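Local coordinates for kcn28 (Kitasatospora, PDB 6J31), which adopts a two-domain GT-B fold, with a C-terminal domain of the erythromycin biosynthesis protein CIII-like family, at residues R15-P20 with L105-A110; V35-D40 with A45-T50; P129-P134 with A324-A329. All coordinates share one frame; numbering follows the deposited sequence.

Contact 1 of 3, residues R15-P20 with L105-A110. With BG9 ((2E,2'E)-3,3'-(1,2-phenylene)di(prop-2-enoic acid)), chain I.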
loop_
_atom_site.group_PDB
_atom_site.type_symbol
_atom_site.label_atom_id
_atom_site.label_comp_id
_atom_site.label_asym_id
_atom_site.label_seq_id
_atom_site.Cartn_x
_atom_site.Cartn_y
_atom_site.Cartn_z
ATOM N N ARG A 15 6.313 4.518 -3.394
ATOM C CA ARG A 15 5.108 5.293 -3.103
ATOM C C ARG A 15 4.126 4.549 -2.199
ATOM O O ARG A 15 3.425 5.183 -1.400
ATOM C CB ARG A 15 4.414 5.713 -4.397
ATOM C CG ARG A 15 3.439 6.862 -4.172
ATOM C CD ARG A 15 4.097 7.888 -3.241
ATOM N NE ARG A 15 3.169 8.597 -2.364
ATOM C CZ ARG A 15 2.819 8.195 -1.145
ATOM N NH1 ARG A 15 3.306 7.069 -0.643
ATOM N NH2 ARG A 15 1.978 8.926 -0.429
ATOM N N GLY A 16 4.054 3.229 -2.294
ATOM C CA GLY A 16 3.101 2.566 -1.431
ATOM C C GLY A 16 3.505 2.452 0.024
ATOM O O GLY A 16 2.775 1.849 0.816
ATOM N N HIS A 17 4.651 3.020 0.406
ATOM C CA HIS A 17 5.233 2.794 1.723
ATOM C C HIS A 17 5.349 4.070 2.538
ATOM O O HIS A 17 5.982 4.062 3.599
ATOM C CB HIS A 17 6.597 2.129 1.575
ATOM C CG HIS A 17 6.543 0.857 0.799
ATOM N ND1 HIS A 17 6.560 -0.382 1.401
ATOM C CD2 HIS A 17 6.426 0.629 -0.530
ATOM C CE1 HIS A 17 6.477 -1.319 0.475
ATOM N NE2 HIS A 17 6.396 -0.732 -0.705
ATOM N N LEU A 18 4.756 5.162 2.072
ATOM C CA LEU A 18 4.804 6.440 2.761
ATOM C C LEU A 18 3.449 6.843 3.326
ATOM O O LEU A 18 3.320 7.049 4.535
ATOM C CB LEU A 18 5.317 7.501 1.787
ATOM C CG LEU A 18 6.161 8.642 2.329
ATOM C CD1 LEU A 18 7.392 8.116 3.049
ATOM C CD2 LEU A 18 6.550 9.497 1.149
ATOM N N HIS A 19 2.422 6.920 2.479
ATOM C CA HIS A 19 1.121 7.411 2.931
ATOM C C HIS A 19 0.473 6.571 4.030
ATOM O O HIS A 19 -0.195 7.164 4.895
ATOM C CB HIS A 19 0.162 7.540 1.741
ATOM C CG HIS A 19 -1.109 8.263 2.072
ATOM N ND1 HIS A 19 -1.205 9.639 2.071
ATOM C CD2 HIS A 19 -2.332 7.803 2.430
ATOM C CE1 HIS A 19 -2.432 9.995 2.403
ATOM N NE2 HIS A 19 -3.137 8.900 2.627
ATOM N N PRO A 20 0.580 5.236 4.049
ATOM C CA PRO A 20 -0.156 4.477 5.076
ATOM C C PRO A 20 0.128 4.895 6.512
ATOM O O PRO A 20 -0.786 4.820 7.342
ATOM C CB PRO A 20 0.282 3.031 4.810
ATOM C CG PRO A 20 0.549 3.003 3.350
ATOM C CD PRO A 20 1.178 4.331 3.045
ATOM N N LEU A 105 10.467 1.660 14.552
ATOM C CA LEU A 105 9.337 1.352 13.684
ATOM C C LEU A 105 9.860 1.298 12.257
ATOM O O LEU A 105 10.617 2.181 11.846
ATOM C CB LEU A 105 8.239 2.413 13.786
ATOM C CG LEU A 105 7.661 2.788 15.150
ATOM C CD1 LEU A 105 6.486 3.754 14.966
ATOM C CD2 LEU A 105 7.260 1.562 15.959
ATOM N N TYR A 106 9.475 0.270 11.506
ATOM C CA TYR A 106 10.004 0.145 10.156
ATOM C C TYR A 106 8.970 -0.420 9.192
ATOM O O TYR A 106 8.275 -1.389 9.500
ATOM C CB TYR A 106 11.269 -0.728 10.145
ATOM C CG TYR A 106 11.045 -2.169 10.547
ATOM C CD1 TYR A 106 10.948 -2.537 11.885
ATOM C CD2 TYR A 106 10.953 -3.167 9.585
ATOM C CE1 TYR A 106 10.750 -3.860 12.247
ATOM C CE2 TYR A 106 10.756 -4.481 9.937
ATOM C CZ TYR A 106 10.651 -4.824 11.265
ATOM O OH TYR A 106 10.455 -6.139 11.597
ATOM N N ASP A 107 8.914 0.176 8.007
ATOM C CA ASP A 107 8.138 -0.366 6.907
ATOM C C ASP A 107 8.694 -1.733 6.504
ATOM O O ASP A 107 9.827 -2.086 6.837
ATOM C CB ASP A 107 8.184 0.607 5.729
ATOM C CG ASP A 107 7.545 0.048 4.486
ATOM O OD1 ASP A 107 6.302 0.070 4.393
ATOM O OD2 ASP A 107 8.292 -0.462 3.627
ATOM N N VAL A 108 7.876 -2.504 5.774
ATOM C CA VAL A 108 8.255 -3.862 5.378
ATOM C C VAL A 108 9.587 -3.867 4.637
ATOM O O VAL A 108 10.409 -4.774 4.815
ATOM C CB VAL A 108 7.149 -4.499 4.513
ATOM C CG1 VAL A 108 7.483 -5.953 4.187
ATOM C CG2 VAL A 108 5.823 -4.420 5.207
ATOM N N LEU A 109 9.824 -2.859 3.800
ATOM C CA LEU A 109 11.053 -2.787 3.019
ATOM C C LEU A 109 12.199 -2.138 3.781
ATOM O O LEU A 109 13.310 -2.060 3.251
ATOM C CB LEU A 109 10.800 -2.025 1.709
ATOM C CG LEU A 109 9.790 -2.640 0.730
ATOM C CD1 LEU A 109 9.695 -1.832 -0.550
ATOM C CD2 LEU A 109 10.157 -4.070 0.408
ATOM N N ALA A 110 11.970 -1.711 5.021
ATOM C CA ALA A 110 12.999 -1.101 5.852
ATOM C C ALA A 110 13.467 -2.050 6.951
ATOM O O ALA A 110 13.888 -1.615 8.027
ATOM C CB ALA A 110 12.494 0.210 6.450
HETATM C C1 BG9 I . 5.183 -6.814 1.193
HETATM C C2 BG9 I . 5.946 -7.468 0.225
HETATM C C3 BG9 I . 6.557 -6.739 -0.796
HETATM C C4 BG9 I . 6.418 -5.344 -0.838
HETATM C C5 BG9 I . 5.657 -4.693 0.133
HETATM C C6 BG9 I . 5.040 -5.427 1.147
HETATM C C7 BG9 I . 7.092 -4.508 -1.948
HETATM C C8 BG9 I . 6.438 -4.197 -3.070
HETATM C C9 BG9 I . 7.137 -3.358 -4.158
HETATM C C10 BG9 I . 7.395 -7.496 -1.843
HETATM C C11 BG9 I . 7.170 -8.802 -2.017
HETATM C C12 BG9 I . 7.997 -9.595 -3.045
HETATM O O2 BG9 I . 8.505 -10.615 -2.718
HETATM O O3 BG9 I . 7.812 -4.225 -5.039
#
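His17 and Asp107 face each other across the tight part of this contact, where the imidazole meets the carboxylate with the two planes nearly perpendicular (85°). His17 ND1 gives its N-H to Asp107 OD1, 3.0 Å away, in a fairly straight bond (151°); this oxygen lies close to the ring plane and is met on its syn side. Asp107 OD2 is nearer to ND1, at 2.8 Å, but that bond is poorly angled and weak. OD2 has a straighter bond within its own segment, to Leu109 N at 2.9 Å, which approaches from above the carboxylate plane and closes an Asx turn, so the carboxylate is pinned from both segments. The same turn carries Leu109 over one face of the imidazole, its CD1 3.7 Å from the His17 ring centroid in a CH-pi contact. With CG anti to the carbonyl carbon (chi1 -56°), His17 brings CE1 within 3.5 Å of BG9 C5. Val108 CG1 adds a looser touch, 3.9 Å from BG9 C1. His17, Val108 and Leu109 line the BG9 pocket, the imidazole held by a His-carboxylate hydrogen bond. All this is buried; the 15-20 loop meets solvent at Arg15, whose side chain is poorly ordered, and at Gly16. The loop joins strand 6-10 to helix 22-30; strand 103-107 leads up to Asp107 and pairs with strands 6-10 and 124-128 in the N-terminal parallel sheet.

Contact 2 of 3, residues V35-D40 with A45-T50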
loop_
_atom_site.group_PDB
_atom_site.type_symbol
_atom_site.label_atom_id
_atom_site.label_comp_id
_atom_site.label_asym_id
_atom_site.label_seq_id
_atom_site.Cartn_x
_atom_site.Cartn_y
_atom_site.Cartn_z
ATOM N N VAL A 35 10.005 11.902 17.641
ATOM C CA VAL A 35 9.937 10.948 16.544
ATOM C C VAL A 35 10.939 11.369 15.479
ATOM O O VAL A 35 10.900 12.506 14.990
ATOM C CB VAL A 35 8.520 10.852 15.959
ATOM C CG1 VAL A 35 8.465 9.772 14.887
ATOM C CG2 VAL A 35 7.521 10.564 17.059
ATOM N N THR A 36 11.855 10.468 15.144
ATOM C CA THR A 36 12.737 10.650 14.002
ATOM C C THR A 36 12.276 9.718 12.892
ATOM O O THR A 36 11.776 8.620 13.156
ATOM C CB THR A 36 14.204 10.379 14.356
ATOM O OG1 THR A 36 14.349 9.059 14.895
ATOM C CG2 THR A 36 14.689 11.404 15.383
ATOM N N TYR A 37 12.404 10.176 11.650
ATOM C CA TYR A 37 11.907 9.443 10.491
ATOM C C TYR A 37 13.032 9.358 9.468
ATOM O O TYR A 37 13.391 10.364 8.846
ATOM C CB TYR A 37 10.665 10.128 9.917
ATOM C CG TYR A 37 9.859 9.305 8.938
ATOM C CD1 TYR A 37 10.430 8.254 8.226
ATOM C CD2 TYR A 37 8.513 9.573 8.734
ATOM C CE1 TYR A 37 9.687 7.509 7.335
ATOM C CE2 TYR A 37 7.764 8.831 7.845
ATOM C CZ TYR A 37 8.355 7.801 7.151
ATOM O OH TYR A 37 7.604 7.059 6.267
ATOM N N ALA A 38 13.574 8.158 9.289
ATOM C CA ALA A 38 14.650 7.921 8.337
ATOM C C ALA A 38 14.057 7.533 6.991
ATOM O O ALA A 38 13.298 6.563 6.897
ATOM C CB ALA A 38 15.593 6.830 8.843
ATOM N N ASN A 39 14.395 8.297 5.955
ATOM C CA ASN A 39 13.936 7.991 4.611
ATOM C C ASN A 39 14.794 8.761 3.617
ATOM O O ASN A 39 15.570 9.645 3.990
ATOM C CB ASN A 39 12.452 8.319 4.443
ATOM C CG ASN A 39 11.767 7.396 3.463
ATOM O OD1 ASN A 39 12.376 6.932 2.496
ATOM N ND2 ASN A 39 10.502 7.090 3.725
ATOM N N ASP A 40 14.637 8.415 2.344
ATOM C CA ASP A 40 15.377 9.085 1.286
ATOM C C ASP A 40 14.941 10.547 1.188
ATOM O O ASP A 40 13.766 10.859 1.385
ATOM C CB ASP A 40 15.156 8.366 -0.044
ATOM C CG ASP A 40 16.051 8.891 -1.159
ATOM O OD1 ASP A 40 15.782 10.004 -1.661
ATOM O OD2 ASP A 40 17.013 8.186 -1.544
ATOM N N ALA A 45 9.381 16.033 1.724
ATOM C CA ALA A 45 8.138 16.773 1.919
ATOM C C ALA A 45 7.151 15.976 2.767
ATOM O O ALA A 45 6.625 16.480 3.766
ATOM C CB ALA A 45 7.522 17.136 0.567
ATOM N N ALA A 46 6.903 14.718 2.392
ATOM C CA ALA A 46 5.957 13.903 3.149
ATOM C C ALA A 46 6.463 13.626 4.559
ATOM O O ALA A 46 5.680 13.626 5.514
ATOM C CB ALA A 46 5.676 12.596 2.416
ATOM N N VAL A 47 7.766 13.381 4.710
ATOM C CA VAL A 47 8.306 13.100 6.036
ATOM C C VAL A 47 8.179 14.325 6.934
ATOM O O VAL A 47 7.682 14.234 8.058
ATOM C CB VAL A 47 9.765 12.621 5.940
ATOM C CG1 VAL A 47 10.394 12.591 7.323
ATOM C CG2 VAL A 47 9.831 11.249 5.293
ATOM N N THR A 48 8.617 15.494 6.453
ATOM C CA THR A 48 8.582 16.675 7.314
ATOM C C THR A 48 7.158 17.123 7.611
ATOM O O THR A 48 6.898 17.667 8.690
ATOM C CB THR A 48 9.373 17.835 6.699
ATOM O OG1 THR A 48 8.846 18.159 5.405
ATOM C CG2 THR A 48 10.855 17.489 6.581
ATOM N N GLU A 49 6.223 16.910 6.680
ATOM C CA GLU A 49 4.848 17.325 6.932
ATOM C C GLU A 49 4.256 16.564 8.114
ATOM O O GLU A 49 3.398 17.090 8.831
ATOM C CB GLU A 49 4.005 17.124 5.671
ATOM C CG GLU A 49 2.828 18.087 5.557
ATOM C CD GLU A 49 1.653 17.720 6.429
ATOM O OE1 GLU A 49 1.413 16.512 6.636
ATOM O OE2 GLU A 49 0.976 18.648 6.921
ATOM N N THR A 50 4.729 15.342 8.345
ATOM C CA THR A 50 4.294 14.535 9.477
ATOM C C THR A 50 4.697 15.146 10.822
ATOM O O THR A 50 4.113 14.796 11.853
ATOM C CB THR A 50 4.850 13.114 9.305
ATOM O OG1 THR A 50 3.859 12.150 9.673
ATOM C CG2 THR A 50 6.065 12.900 10.144
#
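Tyr37 sends CG out opposite its backbone N (chi1 -166°), and Val47 does the same with CG1 (chi1 169°), leaving CG2 beside the backbone N, from where it points over the ring. These two torsions aim the phenol and the forked valine at each other. The packing is purely apolar. Val47 CG2 stands 3.9 Å from the Tyr37 ring centroid, almost on the ring normal (5° off), a well-centred CH-pi contact over one face. The other branch, Val47 CG1, sits at the root of the ring, 3.6 Å from Tyr37 CB. Thr50 arrives differently: its CG2 lies near the plane of the ring, at the edge, 4.4 Å from Tyr37 CD2, a much slacker touch. Further along the strand, Asn39 offers only its CB, 4.0 Å from Val47 CG2. Its amide turns to other work, with OD1 accepting from Asp40 N at 2.7 Å on an in-plane lone pair, and ND2 reaching Val12 O in a weak bond. All four touching residues are buried, and Val47 also packs on Leu54 of the next strand. Strand 34-39, helix 44-49 and strand 53-56 form a beta-alpha-beta crossover, and this contact is the seam between its first strand and its helix, as expected of the Rossmann-like N-terminal domain of a GT-B protein.

Contact 3 of 3, residues P129-P134 with A324-A329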
loop_
_atom_site.group_PDB
_atom_site.type_symbol
_atom_site.label_atom_id
_atom_site.label_comp_id
_atom_site.label_asym_id
_atom_site.label_seq_id
_atom_site.Cartn_x
_atom_site.Cartn_y
_atom_site.Cartn_z
ATOM N N PRO A 129 2.180 -1.914 5.116
ATOM C CA PRO A 129 1.133 -1.152 4.419
ATOM C C PRO A 129 0.120 -2.004 3.677
ATOM O O PRO A 129 -0.895 -1.465 3.213
ATOM C CB PRO A 129 1.939 -0.296 3.436
ATOM C CG PRO A 129 3.114 -1.158 3.106
ATOM C CD PRO A 129 3.466 -1.865 4.398
ATOM N N THR A 130 0.345 -3.306 3.555
ATOM C CA THR A 130 -0.594 -4.195 2.888
ATOM C C THR A 130 -0.622 -5.505 3.667
ATOM O O THR A 130 -0.014 -5.627 4.735
ATOM C CB THR A 130 -0.225 -4.386 1.409
ATOM O OG1 THR A 130 -1.279 -5.090 0.743
ATOM C CG2 THR A 130 1.068 -5.176 1.272
ATOM N N TRP A 131 -1.336 -6.492 3.141
ATOM C CA TRP A 131 -1.463 -7.751 3.857
ATOM C C TRP A 131 -0.118 -8.467 3.949
ATOM O O TRP A 131 0.781 -8.265 3.128
ATOM C CB TRP A 131 -2.504 -8.654 3.194
ATOM C CG TRP A 131 -2.426 -8.793 1.696
ATOM C CD1 TRP A 131 -3.103 -8.050 0.771
ATOM C CD2 TRP A 131 -1.662 -9.755 0.950
ATOM N NE1 TRP A 131 -2.801 -8.478 -0.498
ATOM C CE2 TRP A 131 -1.920 -9.523 -0.418
ATOM C CE3 TRP A 131 -0.781 -10.784 1.305
ATOM C CZ2 TRP A 131 -1.329 -10.280 -1.430
ATOM C CZ3 TRP A 131 -0.194 -11.537 0.296
ATOM C CH2 TRP A 131 -0.472 -11.279 -1.053
ATOM N N VAL A 132 0.021 -9.286 4.984
ATOM C CA VAL A 132 1.259 -9.980 5.261
ATOM C C VAL A 132 1.164 -11.412 4.745
ATOM O O VAL A 132 0.095 -11.900 4.386
ATOM C CB VAL A 132 1.600 -9.955 6.771
ATOM C CG1 VAL A 132 1.768 -8.521 7.256
ATOM C CG2 VAL A 132 0.521 -10.681 7.568
ATOM N N MET A 133 2.302 -12.102 4.713
ATOM C CA MET A 133 2.362 -13.480 4.236
ATOM C C MET A 133 2.552 -14.391 5.436
ATOM O O MET A 133 3.669 -14.489 5.967
ATOM C CB MET A 133 3.507 -13.668 3.242
ATOM C CG MET A 133 4.692 -12.767 3.509
ATOM S SD MET A 133 4.987 -11.679 2.110
ATOM C CE MET A 133 3.858 -12.405 0.946
ATOM N N PRO A 134 1.514 -15.079 5.898
ATOM C CA PRO A 134 1.673 -15.914 7.090
ATOM C C PRO A 134 2.574 -17.105 6.820
ATOM O O PRO A 134 2.837 -17.487 5.677
ATOM C CB PRO A 134 0.240 -16.363 7.402
ATOM C CG PRO A 134 -0.463 -16.308 6.084
ATOM C CD PRO A 134 0.155 -15.159 5.334
ATOM N N ALA A 324 -0.129 -5.778 -10.887
ATOM C CA ALA A 324 1.109 -5.942 -10.140
ATOM C C ALA A 324 0.957 -7.041 -9.088
ATOM O O ALA A 324 -0.115 -7.615 -8.897
ATOM C CB ALA A 324 1.521 -4.617 -9.499
ATOM N N ASN A 325 2.066 -7.330 -8.398
ATOM C CA ASN A 325 2.144 -8.499 -7.522
ATOM C C ASN A 325 1.060 -8.472 -6.438
ATOM O O ASN A 325 0.437 -9.501 -6.146
ATOM C CB ASN A 325 3.555 -8.598 -6.921
ATOM C CG ASN A 325 4.065 -7.254 -6.412
ATOM O OD1 ASN A 325 3.278 -6.364 -6.086
ATOM N ND2 ASN A 325 5.384 -7.110 -6.324
ATOM N N ASP A 326 0.832 -7.308 -5.821
ATOM C CA ASP A 326 -0.123 -7.201 -4.715
ATOM C C ASP A 326 -1.569 -7.383 -5.172
ATOM O O ASP A 326 -2.399 -7.923 -4.431
ATOM C CB ASP A 326 0.031 -5.841 -4.037
ATOM C CG ASP A 326 -0.554 -5.816 -2.649
ATOM O OD1 ASP A 326 -0.712 -6.906 -2.063
ATOM O OD2 ASP A 326 -0.883 -4.715 -2.157
ATOM N N GLN A 327 -1.892 -6.919 -6.369
ATOM C CA GLN A 327 -3.261 -6.703 -6.827
ATOM C C GLN A 327 -4.134 -7.942 -7.045
ATOM O O GLN A 327 -5.344 -7.861 -6.795
ATOM C CB GLN A 327 -3.226 -5.855 -8.098
ATOM C CG GLN A 327 -2.890 -4.402 -7.798
ATOM C CD GLN A 327 -2.125 -3.725 -8.909
ATOM O OE1 GLN A 327 -2.292 -4.052 -10.082
ATOM N NE2 GLN A 327 -1.280 -2.767 -8.544
ATOM N N PRO A 328 -3.618 -9.079 -7.543
ATOM C CA PRO A 328 -4.530 -10.211 -7.791
ATOM C C PRO A 328 -5.256 -10.678 -6.542
ATOM O O PRO A 328 -6.476 -10.888 -6.584
ATOM C CB PRO A 328 -3.600 -11.299 -8.347
ATOM C CG PRO A 328 -2.414 -10.574 -8.842
ATOM C CD PRO A 328 -2.236 -9.438 -7.896
ATOM N N ALA A 329 -4.547 -10.823 -5.420
ATOM C CA ALA A 329 -5.212 -11.214 -4.181
ATOM C C ALA A 329 -6.189 -10.142 -3.716
ATOM O O ALA A 329 -7.288 -10.462 -3.250
ATOM C CB ALA A 329 -4.178 -11.513 -3.096
#
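Thr130 and Asp326 mark the closest approach of the two backbones, with Thr130 CA and Asp326 CA 8.2 Å apart. The main chains do not pair across this gap, and side chains bridge it: residues 129-134 run through Thr130 and Trp131 as an irregular, largely extended loop, while 324-329 is turning into a helix, with Gln327 N bonded to Ala324 O at 3.2 Å. Asp326 meets both Thr130 and Trp131; with CG anti to the backbone N (chi1 -161°), the carboxylate reaches nearer the loop than CB does. Thr130 OG1, likewise swung away from its own N, comes from the opposite direction and donates to Asp326 OD2 at 3.0 Å, on the syn side and a little out of the carboxylate plane. Trp131 slides past the aspartate, its ring plane 42° from that of the carboxylate. Trp131 NE1 and Asp326 OD1 are only 3.0 Å apart, but the angle is too poor for a hydrogen bond; the indole N-H goes instead to OD1 of Asn330, one turn further along the helix, whose ND2 makes a weak bond to Asp326 OD2. With chi1 at 46°, Trp131 CG sits between the backbone N and the carbonyl carbon, and its six-membered ring reaches Ala329, where CZ2 meets the methyl CB at 3.5 Å. Thr130 CG2 is also 4.0 Å from BG9 C6, and Asn325 belongs to the same ligand pocket. Both segments thus line the cleft between the domains: the loop follows strand 124-128 of the N-terminal sheet, helix 327-336 follows strand 318-320 of the C-terminal sheet, and Met305 of helix 305-314 packs against Thr130, Trp131 and Asp326.

Contacts 1 and 2 belong to the N-terminal domain and their touching residues are all buried, whereas contact 3 joins the two domains and is only partly buried. Contacts 1 and 2 reach the same sheet and meet through Leu18, whose methyls pack on Tyr37, Asn39 and Ala46. Contact 3 meets contact 1 through Pro129, which packs against Asp107, Val108, Gly16 and Pro20; it does not touch contact 2, whose centre is about 25 Å from its own. The chemistry follows position: carboxylates grip polar partners in contacts 1 and 3, which line the BG9 pocket, while contact 2, set back from it, relies on apolar strand-helix packing alone.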